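DNA polymerase beta (Leishmania infantum, PDB 4P4M) adds nucleotides to the 3' end of DNA as a family X polymerase, and probably serves base excision and other DNA repair pathways. Local coordinates at residues S186-H191 and R357-V362; S160-N165 and G248-R253. All coordinates share one frame; numbering follows the deposited sequence. Where two conformers were deposited one is given.

Interaction 1: S186-H191 and R357-V362; sequences SYRRRH and RSEQDV. With D3T (2',3'-dideoxy-thymidine-5'-triphosphate), chain D.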
ATOM      1  N   SER A 186      -8.342  -1.064  -5.887  1.00 20.01           N
ATOM      2  CA  SER A 186      -9.426  -1.523  -6.755  1.00 20.24           C
ATOM      3  C   SER A 186     -10.810  -1.042  -6.306  1.00 23.39           C
ATOM      4  O   SER A 186     -11.749  -1.011  -7.102  1.00 23.05           O
ATOM      5  CB  SER A 186      -9.406  -3.056  -6.888  1.00 20.94           C
ATOM      6  OG  SER A 186      -9.558  -3.663  -5.615  1.00 22.98           O
ATOM      7  N   TYR A 187     -10.924  -0.671  -5.034  1.00 18.88           N
ATOM      8  CA  TYR A 187     -12.120  -0.010  -4.515  1.00 22.46           C
ATOM      9  C   TYR A 187     -12.405   1.310  -5.240  1.00 19.98           C
ATOM     10  O   TYR A 187     -13.532   1.552  -5.682  1.00 19.92           O
ATOM     11  CB  TYR A 187     -11.956   0.242  -3.013  1.00 19.50           C
ATOM     12  CG  TYR A 187     -13.011   1.126  -2.364  1.00 21.54           C
ATOM     13  CD1 TYR A 187     -14.288   0.640  -2.098  1.00 24.93           C
ATOM     14  CD2 TYR A 187     -12.711   2.426  -1.962  1.00 23.47           C
ATOM     15  CE1 TYR A 187     -15.246   1.435  -1.480  1.00 29.63           C
ATOM     16  CE2 TYR A 187     -13.665   3.232  -1.347  1.00 23.40           C
ATOM     17  CZ  TYR A 187     -14.927   2.729  -1.109  1.00 30.36           C
ATOM     18  OH  TYR A 187     -15.877   3.514  -0.495  1.00 32.32           O
ATOM     19  N   ARG A 188     -11.394   2.171  -5.356  1.00 20.23           N
ATOM     20  CA  ARG A 188     -11.577   3.430  -6.088  1.00 19.75           C
ATOM     21  C   ARG A 188     -11.834   3.172  -7.588  1.00 23.06           C
ATOM     22  O   ARG A 188     -12.503   3.975  -8.263  1.00 21.59           O
ATOM     23  CB  ARG A 188     -10.383   4.381  -5.868  1.00 19.44           C
ATOM     24  CG  ARG A 188     -10.512   5.738  -6.609  1.00 19.79           C
ATOM     25  CD  ARG A 188      -9.568   6.832  -6.052  1.00 18.21           C
ATOM     26  NE  ARG A 188      -9.768   8.111  -6.753  1.00 22.10           N
ATOM     27  CZ  ARG A 188      -8.967   8.585  -7.711  1.00 28.50           C
ATOM     28  NH1 ARG A 188      -7.892   7.897  -8.090  1.00 19.29           N
ATOM     29  NH2 ARG A 188      -9.242   9.747  -8.300  1.00 21.96           N
ATOM     30  N   ARG A 189     -11.331   2.044  -8.103  1.00 20.14           N
ATOM     31  CA  ARG A 189     -11.611   1.626  -9.483  1.00 23.07           C
ATOM     32  C   ARG A 189     -13.010   0.989  -9.615  1.00 25.19           C
ATOM     33  O   ARG A 189     -13.386   0.496 -10.687  1.00 24.38           O
ATOM     34  CB  ARG A 189     -10.512   0.682 -10.020  1.00 26.03           C
ATOM     35  CG  ARG A 189      -9.091   1.304 -10.003  1.00 20.60           C
ATOM     36  CD  ARG A 189      -8.119   0.671 -11.026  1.00 20.83           C
ATOM     37  NE  ARG A 189      -8.086  -0.795 -11.004  1.00 19.07           N
ATOM     38  CZ  ARG A 189      -7.427  -1.531 -10.110  1.00 20.57           C
ATOM     39  NH1 ARG A 189      -6.746  -0.947  -9.121  1.00 16.51           N
ATOM     40  NH2 ARG A 189      -7.461  -2.858 -10.196  1.00 22.20           N
ATOM     41  N   ARG A 190     -13.770   1.023  -8.522  1.00 20.61           N
ATOM     42  CA  ARG A 190     -15.173   0.561  -8.493  1.00 20.71           C
ATOM     43  C   ARG A 190     -15.401  -0.934  -8.734  1.00 29.57           C
ATOM     44  O   ARG A 190     -16.475  -1.344  -9.207  1.00 26.78           O
ATOM     45  CB  ARG A 190     -16.049   1.405  -9.434  1.00 26.56           C
ATOM     46  CG  ARG A 190     -16.048   2.890  -9.062  1.00 35.24           C
ATOM     47  CD  ARG A 190     -16.834   3.730 -10.058  1.00 49.56           C
ATOM     48  NE  ARG A 190     -18.250   3.383 -10.077  1.00 65.57           N
ATOM     49  CZ  ARG A 190     -19.166   3.935  -9.286  1.00 82.09           C
ATOM     50  NH1 ARG A 190     -18.813   4.863  -8.406  1.00 85.86           N
ATOM     51  NH2 ARG A 190     -20.435   3.556  -9.375  1.00 83.47           N
ATOM     52  N   HIS A 191     -14.408  -1.752  -8.395  1.00 23.86           N
ATOM     53  CA  HIS A 191     -14.592  -3.203  -8.439  1.00 25.23           C
ATOM     54  C   HIS A 191     -15.579  -3.636  -7.354  1.00 23.36           C
ATOM     55  O   HIS A 191     -15.560  -3.103  -6.244  1.00 23.40           O
ATOM     56  CB  HIS A 191     -13.255  -3.936  -8.254  1.00 26.88           C
ATOM     57  CG  HIS A 191     -12.301  -3.771  -9.404  1.00 24.33           C
ATOM     58  ND1 HIS A 191     -11.302  -4.679  -9.672  1.00 29.21           N
ATOM     59  CD2 HIS A 191     -12.199  -2.800 -10.340  1.00 27.70           C
ATOM     60  CE1 HIS A 191     -10.621  -4.276 -10.734  1.00 29.08           C
ATOM     61  NE2 HIS A 191     -11.140  -3.144 -11.158  1.00 29.54           N
ATOM     62  N   ARG A 357      -1.892  19.605  -9.708  1.00 19.52           N
ATOM     63  CA  ARG A 357      -2.953  19.678  -8.707  1.00 20.45           C
ATOM     64  C   ARG A 357      -3.976  18.563  -8.863  1.00 22.23           C
ATOM     65  O   ARG A 357      -4.760  18.306  -7.945  1.00 21.36           O
ATOM     66  CB  ARG A 357      -3.666  21.038  -8.746  1.00 27.81           C
ATOM     67  CG  ARG A 357      -4.593  21.231  -9.933  1.00 34.35           C
ATOM     68  CD  ARG A 357      -5.680  22.270  -9.644  1.00 41.40           C
ATOM     69  NE  ARG A 357      -6.952  21.644  -9.296  1.00 50.40           N
ATOM     70  CZ  ARG A 357      -7.816  21.174 -10.190  1.00 45.02           C
ATOM     71  NH1 ARG A 357      -7.542  21.262 -11.482  1.00 48.34           N
ATOM     72  NH2 ARG A 357      -8.949  20.614  -9.793  1.00 49.02           N
ATOM     73  N   SER A 358      -3.969  17.901 -10.016  1.00 20.95           N
ATOM     74  CA  SER A 358      -4.961  16.862 -10.324  1.00 20.53           C
ATOM     75  C   SER A 358      -4.346  15.689 -11.083  1.00 23.54           C
ATOM     76  O   SER A 358      -3.272  15.828 -11.693  1.00 19.33           O
ATOM     77  CB  SER A 358      -6.084  17.455 -11.185  1.00 21.62           C
ATOM     78  OG  SER A 358      -5.599  17.811 -12.481  1.00 21.66           O
ATOM     79  N   GLU A 359      -5.019  14.536 -11.055  1.00 17.87           N
ATOM     80  CA  GLU A 359      -4.607  13.416 -11.907  1.00 19.94           C
ATOM     81  C   GLU A 359      -4.619  13.833 -13.377  1.00 19.49           C
ATOM     82  O   GLU A 359      -3.701  13.491 -14.135  1.00 21.47           O
ATOM     83  CB  GLU A 359      -5.516  12.195 -11.709  1.00 20.69           C
ATOM     84  CG  GLU A 359      -5.485  11.605 -10.287  1.00 19.69           C
ATOM     85  CD  GLU A 359      -6.342  10.350 -10.163  1.00 19.90           C
ATOM     86  OE1 GLU A 359      -7.531  10.389 -10.565  1.00 20.79           O
ATOM     87  OE2 GLU A 359      -5.824   9.327  -9.665  1.00 20.73           O
ATOM     88  N   GLN A 360      -5.659  14.563 -13.781  1.00 18.58           N
ATOM     89  CA  GLN A 360      -5.779  15.032 -15.169  0.60 19.80           C
ATOM     90  C   GLN A 360      -4.531  15.791 -15.629  1.00 20.63           C
ATOM     91  O   GLN A 360      -4.100  15.650 -16.788  1.00 22.54           O
ATOM     92  CB  GLN A 360      -7.035  15.901 -15.358  0.60 22.24           C
ATOM     93  CG  GLN A 360      -7.141  16.600 -16.735  0.60 24.15           C
ATOM     94  CD  GLN A 360      -7.889  15.783 -17.784  0.60 27.81           C
ATOM     95  OE1 GLN A 360      -9.058  15.281 -17.416  0.60 29.33           O
ATOM     96  NE2 GLN A 360      -7.431  15.631 -18.922  0.60 33.41           N
ATOM     97  N   ASP A 361      -3.949  16.601 -14.741  1.00 19.49           N
ATOM     98  CA  ASP A 361      -2.726  17.338 -15.086  1.00 21.57           C
ATOM     99  C   ASP A 361      -1.636  16.388 -15.600  1.00 23.54           C
ATOM    100  O   ASP A 361      -0.941  16.693 -16.570  1.00 21.51           O
ATOM    101  CB  ASP A 361      -2.140  18.077 -13.878  1.00 17.80           C
ATOM    102  CG  ASP A 361      -2.894  19.351 -13.521  1.00 20.57           C
ATOM    103  OD1 ASP A 361      -3.549  19.963 -14.397  1.00 22.01           O
ATOM    104  OD2 ASP A 361      -2.808  19.745 -12.336  1.00 22.85           O
ATOM    105  N   VAL A 362      -1.464  15.261 -14.913  1.00 18.74           N
ATOM    106  CA  VAL A 362      -0.426  14.287 -15.274  1.00 19.47           C
ATOM    107  C   VAL A 362      -0.684  13.654 -16.646  1.00 21.95           C
ATOM    108  O   VAL A 362       0.231  13.559 -17.475  1.00 19.21           O
ATOM    109  CB  VAL A 362      -0.277  13.173 -14.198  1.00 21.87           C
ATOM    110  CG1 VAL A 362       0.804  12.168 -14.605  1.00 19.22           C
ATOM    111  CG2 VAL A 362       0.037  13.792 -12.831  1.00 21.43           C
TER
HETATM  112  PA  D3T D 401      -2.928  -3.986  -4.924  1.00 23.55           P
HETATM  113  O1A D3T D 401      -3.539  -3.795  -3.577  1.00 18.46           O
HETATM  114  O2A D3T D 401      -1.839  -5.021  -4.969  1.00 19.67           O
HETATM  115  O5' D3T D 401      -1.846  -2.571  -4.806  1.00 27.45           O
HETATM  116  C5' D3T D 401      -2.472  -1.395  -4.693  1.00 25.03           C
HETATM  117  C4' D3T D 401      -1.899  -0.329  -5.708  1.00 20.59           C
HETATM  118  O4' D3T D 401      -0.468  -0.333  -5.692  1.00 19.83           O
HETATM  119  C1' D3T D 401       0.020  -0.107  -6.971  1.00 19.83           C
HETATM  120  N1  D3T D 401       0.985  -1.186  -7.340  1.00 20.55           N
HETATM  121  C6  D3T D 401       0.692  -2.499  -7.012  1.00 22.42           C
HETATM  122  C2  D3T D 401       2.190  -0.860  -8.079  1.00 20.17           C
HETATM  123  O2  D3T D 401       2.451   0.278  -8.382  1.00 21.30           O
HETATM  124  N3  D3T D 401       3.046  -1.937  -8.427  1.00 23.70           N
HETATM  125  C4  D3T D 401       2.701  -3.167  -8.070  1.00 24.68           C
HETATM  126  O4  D3T D 401       3.539  -4.166  -8.415  1.00 21.66           O
HETATM  127  C5  D3T D 401       1.530  -3.547  -7.349  1.00 23.30           C
HETATM  128  C5M D3T D 401       1.281  -4.966  -7.026  1.00 27.94           C
HETATM  129  C2' D3T D 401      -1.155  -0.115  -7.977  1.00 24.15           C
HETATM  130  C3' D3T D 401      -2.289  -0.696  -7.159  1.00 21.97           C
HETATM  131  O3A D3T D 401      -3.636  -3.576  -6.238  1.00 30.73           O
HETATM  132  PB  D3T D 401      -5.373  -3.519  -6.369  1.00 22.77           P
HETATM  133  O1B D3T D 401      -5.690  -2.594  -5.244  1.00 17.64           O
HETATM  134  O2B D3T D 401      -5.364  -2.896  -7.735  1.00 23.22           O
HETATM  135  O3B D3T D 401      -6.101  -4.870  -6.321  1.00 30.07           O
HETATM  136  PG  D3T D 401      -6.689  -5.864  -5.068  1.00 23.74           P
HETATM  137  O1G D3T D 401      -6.352  -5.194  -3.769  1.00 19.10           O
HETATM  138  O2G D3T D 401      -5.919  -7.158  -5.284  1.00 25.69           O
HETATM  139  O3G D3T D 401      -8.180  -5.926  -5.317  1.00 20.20           O
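Arg188 and Glu359 meet although their CA atoms, the nearest pair between the two backbones, stand 13.5 Å apart, Arg188 at the end of helix 185-188 and Glu359 in the first turn of helix 359-365. The pair bridges palm and thumb, two domains of the family X polymerase fold, by a bidentate, end-on salt bridge. With CG anti to the backbone N (chi1 -180°) and the chain extended as far as NE, the Arg188 side chain spans much of the gap. Its NH1 reaches Glu359 OE2 at 3.0 Å and NH2 reaches OE1 at 2.9 Å, both oxygens lying near the guanidinium plane. The carboxylate is twisted: its plane makes 53° with the guanidinium, and NH2 approaches OE1 from above the carboxylate plane. Two further groups hold this pair, Thr290 OG1 at Arg188 NH1 and Arg376 at Glu359 OE1. Beyond the bridge, Ser358 caps helix 359-365 and forms a capping box with Asp361. On the palm side a Schellman motif, with Arg190 at its positive-phi position, ends helix 185-188. Residues of this short helix and its end bind the triphosphate: Ser186 N donates to D3T O1B and Ser186 OG to O3G, while the bent Arg189 chain brings its guanidinium edge to the beta-phosphate, NH1 lying 2.8 Å from D3T O2B.

Interaction 2: S160-N165 and G248-R253; sequences SVLHEN and GRLPPR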
ATOM      1  N   SER A 160     -15.859  -2.323   2.294  1.00 20.19           N
ATOM      2  CA  SER A 160     -14.831  -1.299   2.088  1.00 21.58           C
ATOM      3  C   SER A 160     -15.341   0.106   2.414  1.00 25.38           C
ATOM      4  O   SER A 160     -14.590   0.935   2.956  1.00 21.12           O
ATOM      5  CB  SER A 160     -14.263  -1.350   0.659  1.00 22.56           C
ATOM      6  OG  SER A 160     -13.279  -2.376   0.536  1.00 23.28           O
ATOM      7  N   VAL A 161     -16.599   0.389   2.070  1.00 22.57           N
ATOM      8  CA  VAL A 161     -17.223   1.657   2.474  1.00 23.57           C
ATOM      9  C   VAL A 161     -17.157   1.835   3.999  1.00 21.50           C
ATOM     10  O   VAL A 161     -16.860   2.936   4.499  1.00 22.27           O
ATOM     11  CB  VAL A 161     -18.701   1.774   2.006  1.00 29.31           C
ATOM     12  CG1 VAL A 161     -19.359   3.013   2.609  1.00 30.34           C
ATOM     13  CG2 VAL A 161     -18.787   1.824   0.484  1.00 25.27           C
ATOM     14  N   LEU A 162     -17.438   0.760   4.731  1.00 21.14           N
ATOM     15  CA  LEU A 162     -17.354   0.797   6.195  1.00 21.25           C
ATOM     16  C   LEU A 162     -15.920   1.013   6.706  1.00 23.51           C
ATOM     17  O   LEU A 162     -15.722   1.729   7.692  1.00 21.22           O
ATOM     18  CB  LEU A 162     -17.950  -0.474   6.826  1.00 22.52           C
ATOM     19  CG  LEU A 162     -19.419  -0.804   6.516  1.00 30.30           C
ATOM     20  CD1 LEU A 162     -19.799  -2.149   7.110  1.00 27.41           C
ATOM     21  CD2 LEU A 162     -20.366   0.283   7.002  1.00 30.67           C
ATOM     22  N   HIS A 163     -14.930   0.378   6.072  1.00 18.01           N
ATOM     23  CA  HIS A 163     -13.529   0.629   6.450  1.00 18.56           C
ATOM     24  C   HIS A 163     -13.164   2.089   6.176  1.00 19.80           C
ATOM     25  O   HIS A 163     -12.500   2.745   6.995  1.00 19.31           O
ATOM     26  CB  HIS A 163     -12.544  -0.309   5.725  1.00 16.72           C
ATOM     27  CG  HIS A 163     -12.505  -1.707   6.281  1.00 17.28           C
ATOM     28  ND1 HIS A 163     -11.797  -2.236   7.306  1.00 19.28           N
ATOM     29  CD2 HIS A 163     -13.250  -2.743   5.755  1.00 19.46           C
ATOM     30  CE1 HIS A 163     -12.132  -3.570   7.387  1.00 18.51           C
ATOM     31  NE2 HIS A 163     -13.009  -3.850   6.438  1.00 18.94           N
ATOM     32  N   GLU A 164     -13.598   2.608   5.033  1.00 16.88           N
ATOM     33  CA  GLU A 164     -13.332   4.013   4.719  1.00 19.18           C
ATOM     34  C   GLU A 164     -13.886   4.956   5.797  1.00 22.67           C
ATOM     35  O   GLU A 164     -13.185   5.856   6.274  1.00 20.85           O
ATOM     36  CB  GLU A 164     -13.902   4.391   3.350  1.00 21.00           C
ATOM     37  CG  GLU A 164     -13.590   5.835   2.951  1.00 23.84           C
ATOM     38  CD  GLU A 164     -13.797   6.080   1.463  1.00 33.63           C
ATOM     39  OE1 GLU A 164     -14.905   5.799   0.970  1.00 31.23           O
ATOM     40  OE2 GLU A 164     -12.842   6.525   0.790  1.00 40.84           O
ATOM     41  N   ASN A 165     -15.150   4.763   6.164  1.00 20.65           N
ATOM     42  CA  ASN A 165     -15.784   5.633   7.157  1.00 24.38           C
ATOM     43  C   ASN A 165     -15.112   5.520   8.526  1.00 23.71           C
ATOM     44  O   ASN A 165     -14.929   6.520   9.225  1.00 20.97           O
ATOM     45  CB  ASN A 165     -17.282   5.320   7.288  1.00 27.90           C
ATOM     46  CG  ASN A 165     -18.063   5.617   6.010  1.00 32.11           C
ATOM     47  OD1 ASN A 165     -17.582   6.316   5.119  1.00 34.19           O
ATOM     48  ND2 ASN A 165     -19.276   5.088   5.924  1.00 34.10           N
ATOM     49  N   GLY A 248      -6.639  -5.570   9.845  1.00 18.95           N
ATOM     50  CA  GLY A 248      -7.644  -4.759  10.509  1.00 15.26           C
ATOM     51  C   GLY A 248      -9.028  -5.398  10.441  1.00 19.67           C
ATOM     52  O   GLY A 248      -9.438  -5.917   9.404  1.00 19.03           O
ATOM     53  N   ARG A 249      -9.751  -5.359  11.551  1.00 16.58           N
ATOM     54  CA  ARG A 249     -11.070  -6.001  11.632  1.00 18.13           C
ATOM     55  C   ARG A 249     -12.085  -5.024  12.213  1.00 23.23           C
ATOM     56  O   ARG A 249     -11.883  -4.516  13.319  1.00 20.27           O
ATOM     57  CB  ARG A 249     -10.986  -7.237  12.534  1.00 21.41           C
ATOM     58  CG  ARG A 249     -12.262  -8.096  12.574  1.00 22.85           C
ATOM     59  CD  ARG A 249     -12.255  -9.096  13.743  1.00 21.04           C
ATOM     60  NE  ARG A 249     -11.083  -9.978  13.794  1.00 21.81           N
ATOM     61  CZ  ARG A 249     -11.031 -11.222  13.314  1.00 24.80           C
ATOM     62  NH1 ARG A 249     -12.077 -11.764  12.690  1.00 20.40           N
ATOM     63  NH2 ARG A 249      -9.912 -11.929  13.443  1.00 20.18           N
ATOM     64  N   LEU A 250     -13.166  -4.746  11.482  1.00 20.83           N
ATOM     65  CA  LEU A 250     -14.228  -3.885  12.007  1.00 19.60           C
ATOM     66  C   LEU A 250     -14.833  -4.510  13.276  1.00 21.73           C
ATOM     67  O   LEU A 250     -14.958  -5.729  13.376  1.00 20.69           O
ATOM     68  CB  LEU A 250     -15.332  -3.669  10.957  1.00 23.69           C
ATOM     69  CG  LEU A 250     -14.988  -2.881   9.680  1.00 26.88           C
ATOM     70  CD1 LEU A 250     -15.976  -3.204   8.570  1.00 21.66           C
ATOM     71  CD2 LEU A 250     -14.934  -1.359   9.933  1.00 23.23           C
ATOM     72  N   PRO A 251     -15.193  -3.675  14.264  1.00 25.66           N
ATOM     73  CA  PRO A 251     -15.819  -4.220  15.473  1.00 27.84           C
ATOM     74  C   PRO A 251     -17.194  -4.816  15.160  1.00 28.59           C
ATOM     75  O   PRO A 251     -17.820  -4.426  14.163  1.00 29.25           O
ATOM     76  CB  PRO A 251     -15.952  -2.991  16.392  1.00 27.01           C
ATOM     77  CG  PRO A 251     -15.952  -1.834  15.483  1.00 33.18           C
ATOM     78  CD  PRO A 251     -15.055  -2.209  14.321  1.00 26.81           C
ATOM     79  N   PRO A 252     -17.654  -5.758  15.992  1.00 31.47           N
ATOM     80  CA  PRO A 252     -18.956  -6.396  15.767  1.00 37.63           C
ATOM     81  C   PRO A 252     -20.077  -5.360  15.738  1.00 42.70           C
ATOM     82  O   PRO A 252     -20.030  -4.378  16.482  1.00 34.88           O
ATOM     83  CB  PRO A 252     -19.115  -7.308  16.982  1.00 38.08           C
ATOM     84  CG  PRO A 252     -17.730  -7.569  17.452  1.00 32.68           C
ATOM     85  CD  PRO A 252     -16.951  -6.321  17.157  1.00 28.12           C
ATOM     86  N   ARG A 253     -21.062  -5.577  14.874  1.00 40.31           N
ATOM     87  CA  ARG A 253     -22.177  -4.652  14.724  1.00 47.51           C
ATOM     88  C   ARG A 253     -23.471  -5.332  15.158  1.00 57.59           C
ATOM     89  O   ARG A 253     -23.780  -6.435  14.704  1.00 48.97           O
ATOM     90  CB  ARG A 253     -22.285  -4.189  13.267  1.00 57.00           C
ATOM     91  CG  ARG A 253     -23.483  -3.302  12.970  1.00 64.15           C
TER
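Leu162 and His163, on helix 157-175 of the polymerase palm, receive Leu250 from the loop that follows strand 243-248, a case of helix-to-loop packing beside the palm sheet. Ser160 and Val161, at the start of the segment, instead turn their side chains to Tyr187. At Leu162 the contact begins low on the side chain, where CB lies 3.8 Å from Leu250 CD1; the other branch of Leu250, CD2, comes close to the backbone carbonyl of Leu162. The next residue, His163, gives a flat surface. Its CG is anti to the carbonyl carbon (chi1 -77°), which swings the imidazole out to the loop, and Leu250 sits over one face in a CH-pi contact, Leu250 CG 3.9 Å from the centroid of the His163 ring and 18° off the ring normal. Both ring nitrogens have polar partners elsewhere, ND1 with Tyr232 OH and NE2 with Glu159 OE1, so the buried ring is fixed in rotation while its face serves the leucine. On the loop side, Gly248, the last residue of strand 243-248, pairs through its backbone with Arg270. The apolar patch widens as Leu250 also packs on Tyr166 of the same helix and on Tyr267. At the imidazole edge, near the ring plane, Gly248 O lies 4.1 Å from His163 CE1.

The two contacts differ in character and in their relation to the nucleotide. Interaction 1 is polar, joins palm to thumb and holds two residues of the pocket, Ser186 and Arg189; interaction 2 is largely apolar palm packing, with the His163 side chain about 12 Å from the bound nucleotide. Their centres are 23 Å apart, yet they meet through Tyr187, whose OH lies 2.9 Å from Glu164 OE1, a probable hydrogen bond. Helix 157-175 thus packs on helix 185-188, whose Ser186 binds the triphosphate. The Arg188 side chain of interaction 1 is about 9 Å from the bound magnesium, whereas in interaction 2 the His163 side chain remains about 12 Å from that ion.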